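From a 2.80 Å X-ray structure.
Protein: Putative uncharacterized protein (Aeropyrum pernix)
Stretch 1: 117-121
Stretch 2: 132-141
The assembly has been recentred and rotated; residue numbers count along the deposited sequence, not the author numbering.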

# COMPACT_ATOMS: atom_id res chain seq x y z
N TYR A 117 21.87 19.03 4.00
CA TYR A 117 20.78 18.14 3.66
C TYR A 117 21.04 17.42 2.34
O TYR A 117 21.29 18.05 1.33
CB TYR A 117 19.49 18.95 3.56
CG TYR A 117 18.87 19.31 4.90
CD1 TYR A 117 17.95 18.47 5.50
CD2 TYR A 117 19.19 20.49 5.55
CE1 TYR A 117 17.37 18.78 6.71
CE2 TYR A 117 18.62 20.82 6.76
CZ TYR A 117 17.70 19.96 7.34
OH TYR A 117 17.12 20.27 8.55
N GLU A 118 20.97 16.11 2.35
CA GLU A 118 21.26 15.35 1.15
C GLU A 118 19.97 14.77 0.61
O GLU A 118 19.34 13.94 1.26
CB GLU A 118 22.26 14.24 1.44
CG GLU A 118 22.48 13.27 0.31
CD GLU A 118 23.58 12.27 0.61
OE1 GLU A 118 23.38 11.06 0.35
OE2 GLU A 118 24.64 12.69 1.12
N VAL A 119 19.56 15.19 -0.58
CA VAL A 119 18.28 14.76 -1.13
C VAL A 119 18.46 13.77 -2.26
O VAL A 119 19.15 14.05 -3.24
CB VAL A 119 17.39 15.93 -1.61
CG1 VAL A 119 15.99 15.43 -1.99
CG2 VAL A 119 17.30 17.03 -0.54
N LEU A 120 17.82 12.62 -2.13
CA LEU A 120 17.83 11.64 -3.19
C LEU A 120 16.55 11.81 -3.97
O LEU A 120 15.48 11.87 -3.37
CB LEU A 120 17.92 10.24 -2.61
CG LEU A 120 17.91 9.07 -3.59
CD1 LEU A 120 19.19 9.03 -4.40
CD2 LEU A 120 17.74 7.77 -2.84
N VAL A 121 16.67 11.91 -5.29
CA VAL A 121 15.52 12.10 -6.17
C VAL A 121 15.11 10.76 -6.77
O VAL A 121 15.91 10.10 -7.40
CB VAL A 121 15.83 13.08 -7.33
CG1 VAL A 121 14.58 13.39 -8.15
CG2 VAL A 121 16.44 14.36 -6.80
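Stretch 2, residues 132-141: SLVEWSRGAS

Residues 132-141 form a stretch of helix that packs against one side of the strand 117-121, and both elements extend beyond these limits in the chain. The two run nearly antiparallel, with an angle of 161° between their N-to-C directions and a closest approach of 9.7 Å between the axes. At this spacing the contact is made through side chains reaching across the gap. The antiparallel register places Glu 118 near the C-terminal part of the helical stretch, its CA 6.7 Å from Ala 140 CA, while Leu 120 lies farther back along the helix, its CA 8.6 Å from Trp 136 CA. The contact is small, burying 279 Å² in total.

The extended backbone of the strand, with phi between -119° and -98° and psi between 116° and 130°, alternates its side chains. Glu 118 and Leu 120 therefore direct their CA-to-CB bonds toward the helix, whereas that of Val 119 points away. On the helix, Trp 136 and Ala 140 both point toward the strand; one turn apart, they project from the same face, and Ala 140 N donates the helical hydrogen bond to Trp 136 O at 2.6 Å.

Trp 136 dominates the helical side of the contact. Its chi1 of 166° (t) and chi2 of 80° lay the indole across the strand residues, with Leu 120 over one face. Leu 120 CB stands 3.9 Å from the centroid of the six-membered ring and 24° off the ring normal, a CH-pi arrangement in which the closest atom pair is Leu 120 CB and Trp 136 CZ2 at 3.5 Å. Leu 120 adopts chi1 178° (t) and chi2 69° (p), a common leucine combination. In this conformation its CD2 reaches back toward the N-terminal part of the helical stretch and approaches Leu 133 CD1 at 4.4 Å. Leu 133, with chi1 -163° (t) and chi2 58° (p), leaves its backbone sideways to the strand, but the end of its side chain comes nearer and so makes this looser apolar contact.

Glu 118 is extended through its first two torsions, chi1 171° and chi2 175° (both t), which carries the carboxylate well out from the strand toward the helix. Its OE1 comes within 2.7 Å of Trp 136 NE1, bringing the acidic group close to the indole nitrogen in a buried setting. The same OE1 lies 3.4 Å from Ala 140 CB. The short alanine side chain thus borders the carboxylate, and the glutamate reaches the helix surface next to the indole.

The remaining residues of the helical stretch make no contact with the strand. Ser 137 and Ser 141 point away from the strand. Ser 141, with chi1 -68° (m), turns its hydroxyl back along the helix, where OG makes a weak hydrogen bond of 3.3 Å to Ser 137 O; Ser 137 OG is hydrogen-bonded elsewhere in the structure. The exposed Glu 135 and Arg 138 lie beyond reach of the strand.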

# COMPACT_ATOMS: atom_id res chain seq x y z
N SER A 132 19.23 -0.64 -0.98
CA SER A 132 19.87 0.57 -1.49
C SER A 132 19.47 1.82 -0.72
O SER A 132 20.30 2.66 -0.36
CB SER A 132 19.51 0.76 -2.95
OG SER A 132 20.01 -0.30 -3.74
N LEU A 133 18.17 1.93 -0.51
CA LEU A 133 17.61 2.99 0.29
C LEU A 133 18.26 3.02 1.66
O LEU A 133 18.38 4.07 2.29
CB LEU A 133 16.12 2.77 0.44
CG LEU A 133 15.37 3.99 0.91
CD1 LEU A 133 15.62 5.11 -0.08
CD2 LEU A 133 13.90 3.66 1.00
N VAL A 134 18.69 1.86 2.14
CA VAL A 134 19.28 1.80 3.46
C VAL A 134 20.75 2.21 3.43
O VAL A 134 21.18 3.04 4.23
CB VAL A 134 19.06 0.43 4.13
CG1 VAL A 134 19.69 0.42 5.50
CG2 VAL A 134 17.57 0.14 4.22
N GLU A 135 21.52 1.66 2.50
CA GLU A 135 22.94 2.01 2.36
C GLU A 135 23.13 3.48 1.96
O GLU A 135 24.14 4.11 2.30
CB GLU A 135 23.63 1.07 1.35
CG GLU A 135 23.28 -0.42 1.55
CD GLU A 135 23.95 -1.36 0.53
OE1 GLU A 135 24.84 -0.90 -0.22
OE2 GLU A 135 23.57 -2.56 0.50
N TRP A 136 22.17 4.03 1.23
CA TRP A 136 22.23 5.43 0.87
C TRP A 136 22.04 6.30 2.11
O TRP A 136 22.85 7.18 2.39
CB TRP A 136 21.22 5.79 -0.21
CG TRP A 136 21.09 7.27 -0.30
CD1 TRP A 136 21.93 8.14 -0.95
CD2 TRP A 136 20.10 8.08 0.36
NE1 TRP A 136 21.51 9.43 -0.75
CE2 TRP A 136 20.40 9.42 0.03
CE3 TRP A 136 19.00 7.78 1.16
CZ2 TRP A 136 19.60 10.48 0.50
CZ3 TRP A 136 18.22 8.82 1.62
CH2 TRP A 136 18.52 10.16 1.28
N SER A 137 20.97 6.02 2.87
CA SER A 137 20.68 6.75 4.10
C SER A 137 21.81 6.61 5.09
O SER A 137 22.23 7.59 5.72
CB SER A 137 19.40 6.22 4.76
OG SER A 137 19.26 6.74 6.08
N ARG A 138 22.29 5.38 5.25
CA ARG A 138 23.50 5.15 6.00
C ARG A 138 24.54 6.10 5.46
O ARG A 138 24.95 7.05 6.15
CB ARG A 138 23.96 3.71 5.86
CG ARG A 138 23.55 2.82 7.03
CD ARG A 138 23.72 1.36 6.68
NE ARG A 138 23.00 0.48 7.59
CZ ARG A 138 22.40 -0.64 7.22
NH1 ARG A 138 21.76 -1.38 8.13
NH2 ARG A 138 22.40 -1.02 5.95
N GLY A 139 24.96 5.83 4.22
CA GLY A 139 25.89 6.69 3.50
C GLY A 139 25.71 8.11 3.96
O GLY A 139 26.52 8.63 4.72
N ALA A 140 24.62 8.72 3.52
CA ALA A 140 24.25 10.07 3.92
C ALA A 140 24.57 10.39 5.37
O ALA A 140 25.23 11.38 5.66
CB ALA A 140 22.78 10.31 3.63
N SER A 141 24.09 9.58 6.30
CA SER A 141 24.29 9.94 7.69
C SER A 141 25.79 10.01 8.01
O SER A 141 26.25 10.95 8.66
CB SER A 141 23.47 9.05 8.63
OG SER A 141 22.08 9.32 8.47